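Putative mandelate racemase (Salmonella typhimurium, PDB 2O56) probably acts as a magnesium-dependent hydro-lyase (dehydratase) of the mandelate racemase branch of the enolase superfamily. Local coordinates at the magnesium ion site. Numbering follows the deposited sequence.

The magnesium ion site. Residues 136, 172, 221, 223, 247-248, 273, 294, 323, 348. With MG (magnesium ion), chain B.
Three carboxylates from successive segments of an enolase-superfamily barrel converge on Mg2+: Glu221 ends strand 217-221, Glu247 ends strand 246-247, and Glu273 sits in the loop between strand 269-271 and helix 277-286. Each gives one oxygen. Glu247 reaches the ion with an extended chain, CG anti to the backbone N (chi1 173°), and OE2 lies 2.2 Å from MG. In Glu273 CG is wedged between backbone N and C (chi1 65°); the chain then stretches out, its carboxylate rotated at the end, bringing OE1 to 2.3 Å from MG. The Glu221 chain folds at its second torsion (chi2 86°), with OE1 on the ion and OE2 accepting the backbone N-H of His223 from above the carboxylate plane; CD also lies over the centre of the His223 imidazole face. Two waters help complete a nearly square-pyramidal shell, a minimum count.

The second shell illustrates a superfamily habit: one oxygen is spent on metal, while further polar contacts pin the carboxylate. Gln136 NE2 donates to the anti lone pair of Glu221 OE1 at 3.0 Å, nearly within its own amide plane. Glu247 OE1, turned from the metal, is gripped by Lys172 NZ at 2.8 Å and by Gln294 NE2 at 3.0 Å, the latter steeply above the carboxylate plane. Lys172 NZ also makes a salt bridge to Glu348 OE2 (2.9 Å), and Glu348 holds metal-bound water 1, at the edge of the His323 ring. Glu273 CB packs over one face of that imidazole. Lys172, opening the KxD motif, probably tempers the negative charge, and His323 is a likely acid/base group. The site probably holds a substrate carboxylate and stabilises the enolate formed by proton abstraction.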
loop_
_atom_site.group_PDB
_atom_site.type_symbol
_atom_site.label_atom_id
_atom_site.label_comp_id
_atom_site.label_asym_id
_atom_site.label_seq_id
_atom_site.Cartn_x
_atom_site.Cartn_y
_atom_site.Cartn_z
ATOM N N GLN A 136 -8.629 30.844 23.410
ATOM C CA GLN A 136 -9.080 30.258 24.682
ATOM C C GLN A 136 -10.191 31.007 25.445
ATOM O O GLN A 136 -10.049 31.321 26.630
ATOM C CB GLN A 136 -7.910 29.869 25.605
ATOM C CG GLN A 136 -6.691 29.211 24.915
ATOM C CD GLN A 136 -6.936 27.789 24.367
ATOM O OE1 GLN A 136 -8.053 27.273 24.377
ATOM N NE2 GLN A 136 -5.870 27.163 23.876
ATOM N N LYS A 172 -10.852 31.228 19.153
ATOM C CA LYS A 172 -10.713 29.809 19.463
ATOM C C LYS A 172 -11.182 29.483 20.880
ATOM O O LYS A 172 -11.013 30.279 21.804
ATOM C CB LYS A 172 -9.265 29.375 19.304
ATOM C CG LYS A 172 -9.012 27.908 19.693
ATOM C CD LYS A 172 -7.587 27.528 19.359
ATOM C CE LYS A 172 -6.651 27.719 20.525
ATOM N NZ LYS A 172 -5.237 27.452 20.031
ATOM N N GLU A 221 -10.841 23.908 19.844
ATOM C CA GLU A 221 -9.603 23.431 20.442
ATOM C C GLU A 221 -9.954 22.289 21.387
ATOM O O GLU A 221 -10.939 22.367 22.114
ATOM C CB GLU A 221 -8.935 24.600 21.174
ATOM C CG GLU A 221 -8.116 24.274 22.370
ATOM C CD GLU A 221 -6.686 23.907 22.005
ATOM O OE1 GLU A 221 -5.801 24.787 22.081
ATOM O OE2 GLU A 221 -6.445 22.739 21.634
ATOM N N HIS A 223 -7.199 20.240 22.915
ATOM C CA HIS A 223 -6.049 20.100 23.818
ATOM C C HIS A 223 -5.490 18.673 23.898
ATOM O O HIS A 223 -4.664 18.400 24.773
ATOM C CB HIS A 223 -6.404 20.550 25.244
ATOM C CG HIS A 223 -6.471 22.034 25.436
ATOM N ND1 HIS A 223 -7.668 22.707 25.609
ATOM C CD2 HIS A 223 -5.496 22.969 25.514
ATOM C CE1 HIS A 223 -7.424 23.994 25.772
ATOM N NE2 HIS A 223 -6.116 24.179 25.718
ATOM N N GLU A 247 -8.537 21.668 16.414
ATOM C CA GLU A 247 -7.143 21.713 16.876
ATOM C C GLU A 247 -6.822 20.607 17.886
ATOM O O GLU A 247 -7.546 20.399 18.864
ATOM C CB GLU A 247 -6.801 23.096 17.490
ATOM C CG GLU A 247 -5.436 23.133 18.133
ATOM C CD GLU A 247 -5.002 24.509 18.584
ATOM O OE1 GLU A 247 -5.476 25.531 18.033
ATOM O OE2 GLU A 247 -4.171 24.568 19.508
ATOM N N GLU A 248 -5.725 19.897 17.644
ATOM C CA GLU A 248 -5.299 18.803 18.508
ATOM C C GLU A 248 -6.405 17.850 18.971
ATOM O O GLU A 248 -6.555 17.627 20.176
ATOM C CB GLU A 248 -4.572 19.374 19.740
ATOM C CG GLU A 248 -3.179 19.915 19.438
ATOM C CD GLU A 248 -2.273 19.870 20.640
ATOM O OE1 GLU A 248 -2.585 20.566 21.618
ATOM O OE2 GLU A 248 -1.253 19.140 20.613
ATOM N N GLU A 273 1.785 22.020 18.231
ATOM C CA GLU A 273 2.459 22.481 19.450
ATOM C C GLU A 273 3.240 21.371 20.158
ATOM O O GLU A 273 4.215 21.645 20.872
ATOM C CB GLU A 273 1.498 23.194 20.404
ATOM C CG GLU A 273 0.402 22.339 20.999
ATOM C CD GLU A 273 -0.692 23.188 21.607
ATOM O OE1 GLU A 273 -1.663 23.510 20.891
ATOM O OE2 GLU A 273 -0.581 23.558 22.791
ATOM N N GLN A 294 0.922 23.904 13.450
ATOM C CA GLN A 294 1.034 24.875 14.528
ATOM C C GLN A 294 2.308 24.732 15.347
ATOM O O GLN A 294 2.226 24.630 16.577
ATOM C CB GLN A 294 -0.174 24.790 15.463
ATOM C CG GLN A 294 -1.510 24.815 14.732
ATOM C CD GLN A 294 -2.668 24.549 15.656
ATOM O OE1 GLN A 294 -2.735 23.514 16.287
ATOM N NE2 GLN A 294 -3.581 25.496 15.749
ATOM N N HIS A 323 2.077 28.349 16.996
ATOM C CA HIS A 323 1.581 28.244 18.359
ATOM C C HIS A 323 2.316 29.249 19.239
ATOM O O HIS A 323 3.541 29.246 19.298
ATOM C CB HIS A 323 1.755 26.838 18.930
ATOM C CG HIS A 323 1.392 26.742 20.378
ATOM N ND1 HIS A 323 2.322 26.870 21.388
ATOM C CD2 HIS A 323 0.192 26.602 20.987
ATOM C CE1 HIS A 323 1.712 26.791 22.556
ATOM N NE2 HIS A 323 0.419 26.621 22.343
ATOM N N GLU A 348 -2.142 33.472 16.835
ATOM C CA GLU A 348 -2.844 33.168 18.087
ATOM C C GLU A 348 -2.589 34.217 19.163
ATOM O O GLU A 348 -1.450 34.428 19.568
ATOM C CB GLU A 348 -2.411 31.797 18.631
ATOM C CG GLU A 348 -3.019 31.441 19.992
ATOM C CD GLU A 348 -2.735 30.002 20.433
ATOM O OE1 GLU A 348 -1.698 29.446 20.018
ATOM O OE2 GLU A 348 -3.543 29.438 21.211
HETATM MG MG MG B . -3.520 24.573 21.612
HETATM O O HOH W 1 -2.849 26.638 22.075
HETATM O O HOH W 2 -4.142 22.266 21.914
#